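Local coordinates for SCO family protein (Aquifex aeolicus, PDB 3ME7) that probably binds copper and takes part in electron transfer or copper delivery, as a membrane-attached member of the SCO1/2 family with a thioredoxin-like domain, at residues 68-76 against 106-117. Sequence-based numbering, arbitrary orientation. Where two conformers were deposited one is given.
Sequences ITFTFDPKD and LFKLLDAIDFRF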
# COMPACT_ATOMS: atom_id res chain seq x y z
N ILE A 68 -3.19 1.45 -2.86
CA ILE A 68 -2.06 2.36 -3.06
C ILE A 68 -0.76 1.58 -3.10
O ILE A 68 -0.25 1.13 -2.06
CB ILE A 68 -1.98 3.46 -1.97
CG1 ILE A 68 -3.32 4.22 -1.84
CG2 ILE A 68 -0.77 4.40 -2.22
CD1 ILE A 68 -3.80 5.01 -3.07
N THR A 69 -0.25 1.40 -4.32
CA THR A 69 1.11 0.89 -4.48
C THR A 69 2.03 2.08 -4.33
O THR A 69 1.85 3.11 -4.99
CB THR A 69 1.29 0.24 -5.86
OG1 THR A 69 0.49 -0.96 -5.93
CG2 THR A 69 2.75 -0.14 -6.12
N PHE A 70 3.01 1.99 -3.44
CA PHE A 70 3.94 3.11 -3.31
C PHE A 70 5.38 2.66 -3.36
O PHE A 70 5.71 1.57 -2.89
CB PHE A 70 3.66 3.95 -2.07
CG PHE A 70 4.16 3.35 -0.80
CD1 PHE A 70 3.36 2.50 -0.08
CD2 PHE A 70 5.41 3.69 -0.30
CE1 PHE A 70 3.79 1.95 1.11
CE2 PHE A 70 5.87 3.14 0.88
CZ PHE A 70 5.05 2.26 1.60
N THR A 71 6.22 3.49 -3.96
CA THR A 71 7.64 3.18 -3.98
C THR A 71 8.42 3.70 -2.77
O THR A 71 8.25 4.84 -2.34
CB THR A 71 8.33 3.61 -5.29
OG1 THR A 71 9.74 3.34 -5.14
CG2 THR A 71 8.13 5.10 -5.55
N PHE A 72 9.25 2.83 -2.21
CA PHE A 72 10.13 3.22 -1.10
C PHE A 72 11.54 3.57 -1.51
O PHE A 72 12.38 3.88 -0.64
CB PHE A 72 10.11 2.21 0.03
CG PHE A 72 10.62 0.84 -0.34
CD1 PHE A 72 11.99 0.56 -0.38
CD2 PHE A 72 9.71 -0.18 -0.60
CE1 PHE A 72 12.45 -0.76 -0.70
CE2 PHE A 72 10.14 -1.47 -0.91
CZ PHE A 72 11.49 -1.76 -0.98
N ASP A 73 11.80 3.56 -2.82
CA ASP A 73 13.09 3.99 -3.32
C ASP A 73 13.05 5.49 -3.55
O ASP A 73 12.38 5.95 -4.46
CB ASP A 73 13.43 3.26 -4.61
CG ASP A 73 14.84 3.55 -5.10
OD1 ASP A 73 15.46 4.51 -4.62
OD2 ASP A 73 15.32 2.80 -5.98
N PRO A 74 13.78 6.28 -2.72
CA PRO A 74 13.68 7.73 -2.86
C PRO A 74 14.26 8.30 -4.15
O PRO A 74 14.08 9.49 -4.42
CB PRO A 74 14.43 8.28 -1.64
CG PRO A 74 15.30 7.21 -1.23
CD PRO A 74 14.70 5.90 -1.64
N LYS A 75 14.92 7.46 -4.95
CA LYS A 75 15.43 7.87 -6.25
C LYS A 75 14.37 7.75 -7.35
O LYS A 75 14.54 8.28 -8.45
CB LYS A 75 16.70 7.07 -6.61
CG LYS A 75 17.87 7.30 -5.65
CD LYS A 75 19.21 6.83 -6.21
CE LYS A 75 19.65 7.64 -7.44
NZ LYS A 75 20.02 9.05 -7.09
N ASP A 76 13.25 7.08 -7.03
CA ASP A 76 12.20 6.89 -8.02
C ASP A 76 11.49 8.22 -8.31
O ASP A 76 11.17 8.99 -7.39
CB ASP A 76 11.18 5.83 -7.55
CG ASP A 76 11.59 4.40 -7.90
OD1 ASP A 76 12.58 4.19 -8.62
OD2 ASP A 76 10.90 3.46 -7.44
N LEU A 106 8.39 10.04 3.01
CA LEU A 106 8.77 8.64 2.90
C LEU A 106 9.09 8.03 4.24
O LEU A 106 8.55 6.95 4.57
CB LEU A 106 9.93 8.47 1.92
CG LEU A 106 10.37 7.00 1.76
CD1 LEU A 106 9.22 6.09 1.32
CD2 LEU A 106 11.51 6.96 0.79
N PHE A 107 9.98 8.67 5.02
CA PHE A 107 10.40 8.24 6.39
C PHE A 107 9.22 7.98 7.27
O PHE A 107 9.13 7.00 8.00
CB PHE A 107 11.21 9.35 7.13
CG PHE A 107 11.18 9.26 8.67
CD1 PHE A 107 11.76 8.18 9.33
CD2 PHE A 107 10.59 10.25 9.45
CE1 PHE A 107 11.76 8.07 10.73
CE2 PHE A 107 10.58 10.16 10.87
CZ PHE A 107 11.16 9.04 11.52
N LYS A 108 8.32 8.98 7.24
CA LYS A 108 7.13 9.02 8.11
C LYS A 108 6.23 7.84 7.80
O LYS A 108 5.72 7.17 8.70
CB LYS A 108 6.33 10.32 7.95
CG LYS A 108 6.81 11.48 8.82
CD LYS A 108 6.28 12.81 8.30
CE LYS A 108 4.82 13.06 8.64
NZ LYS A 108 4.44 14.48 8.34
N LEU A 109 6.05 7.57 6.51
CA LEU A 109 5.21 6.48 6.08
C LEU A 109 5.81 5.13 6.48
O LEU A 109 5.13 4.30 7.09
CB LEU A 109 5.00 6.57 4.57
CG LEU A 109 4.13 5.50 3.90
CD1 LEU A 109 2.82 5.33 4.63
CD2 LEU A 109 3.93 5.86 2.43
N LEU A 110 7.09 4.92 6.17
CA LEU A 110 7.76 3.65 6.51
C LEU A 110 7.88 3.46 8.02
O LEU A 110 7.74 2.34 8.53
CB LEU A 110 9.15 3.60 5.85
CG LEU A 110 9.13 3.67 4.32
CD1 LEU A 110 10.58 3.56 3.81
CD2 LEU A 110 8.21 2.62 3.65
N ASP A 111 8.15 4.55 8.74
CA ASP A 111 8.21 4.49 10.19
C ASP A 111 6.87 4.02 10.78
O ASP A 111 6.85 3.18 11.68
CB ASP A 111 8.62 5.84 10.78
CG ASP A 111 8.80 5.78 12.27
OD1 ASP A 111 9.71 5.06 12.72
OD2 ASP A 111 8.03 6.42 12.99
N ALA A 112 5.77 4.55 10.24
CA ALA A 112 4.46 4.20 10.79
C ALA A 112 4.18 2.70 10.63
O ALA A 112 3.59 2.09 11.53
CB ALA A 112 3.37 5.02 10.12
N ILE A 113 4.62 2.12 9.52
CA ILE A 113 4.31 0.72 9.23
C ILE A 113 5.44 -0.24 9.59
O ILE A 113 5.45 -1.40 9.15
CB ILE A 113 3.83 0.51 7.74
CG1 ILE A 113 4.92 0.91 6.73
CG2 ILE A 113 2.51 1.26 7.48
CD1 ILE A 113 4.65 0.39 5.30
N ASP A 114 6.42 0.26 10.35
CA ASP A 114 7.56 -0.54 10.84
C ASP A 114 8.31 -1.24 9.72
O ASP A 114 8.73 -2.40 9.84
CB ASP A 114 7.12 -1.58 11.87
CG ASP A 114 6.55 -0.96 13.13
OD1 ASP A 114 6.93 0.18 13.48
OD2 ASP A 114 5.70 -1.62 13.77
N PHE A 115 8.49 -0.51 8.63
CA PHE A 115 9.11 -1.05 7.43
C PHE A 115 10.54 -0.52 7.34
O PHE A 115 10.74 0.69 7.42
CB PHE A 115 8.28 -0.61 6.22
CG PHE A 115 8.72 -1.21 4.91
CD1 PHE A 115 9.79 -0.68 4.21
CD2 PHE A 115 8.04 -2.30 4.37
CE1 PHE A 115 10.18 -1.24 2.97
CE2 PHE A 115 8.43 -2.87 3.16
CZ PHE A 115 9.48 -2.33 2.45
N ARG A 116 11.52 -1.40 7.19
CA ARG A 116 12.89 -0.95 6.96
C ARG A 116 13.55 -1.76 5.85
O ARG A 116 13.31 -2.98 5.70
CB ARG A 116 13.74 -0.91 8.23
CG ARG A 116 14.19 -2.24 8.79
CD ARG A 116 14.94 -2.08 10.13
NE ARG A 116 14.03 -1.66 11.20
CZ ARG A 116 13.17 -2.46 11.83
NH1 ARG A 116 12.38 -1.97 12.78
NH2 ARG A 116 13.08 -3.74 11.50
N PHE A 117 14.35 -1.07 5.06
CA PHE A 117 15.07 -1.71 3.97
C PHE A 117 16.55 -1.44 4.10
O PHE A 117 16.96 -0.56 4.86
CB PHE A 117 14.49 -1.31 2.61
CG PHE A 117 14.62 0.16 2.27
CD1 PHE A 117 13.65 1.07 2.68
CD2 PHE A 117 15.68 0.62 1.49
CE1 PHE A 117 13.75 2.43 2.32
CE2 PHE A 117 15.78 1.97 1.14
CZ PHE A 117 14.82 2.87 1.56
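The hydroxyl OG1 of T71 donates to OD2 of D76 at 2.6 Å and accepts from the backbone N of D73 at 3.1 Å, an ST turn that braces the start of the D73-D76 beta turn; the carbonyl O of T71 faces CD1 of L106. D76 OD2 also receives the backbone N of T38, so the carboxylate ties two loops together. Across the contact the packing is apolar. CD2 of L106 lies 3.5 Å from F72 O and 4.0 Å from P74 CB. CD2 of L109 sits over the centre of the F70 ring in a CH-pi contact, 3.7 Å from the centroid, while CD2 of L110 meets the same ring in its plane, at the edge. In F72, CG stands between the backbone N and the carbonyl carbon (chi1 62°), which lays the ring against F115 and F117, both on one side of its plane. F115 CE1 lies over its centre, the planes inclined at 53°; CD1 of F72 in turn lies over the rim of the F117 ring, 3.5 Å from F117 CD1. With F72 cut back to an alanine, F115 and F117 would probably lose the ring they rest on, and H126, a predicted copper ligand, a ring neighbour. Helix 103-112, ended by a Schellman motif at D114, packs against strand 66-71, which runs between strands 31-36 and 95-100 in the sheet of this thioredoxin-like fold.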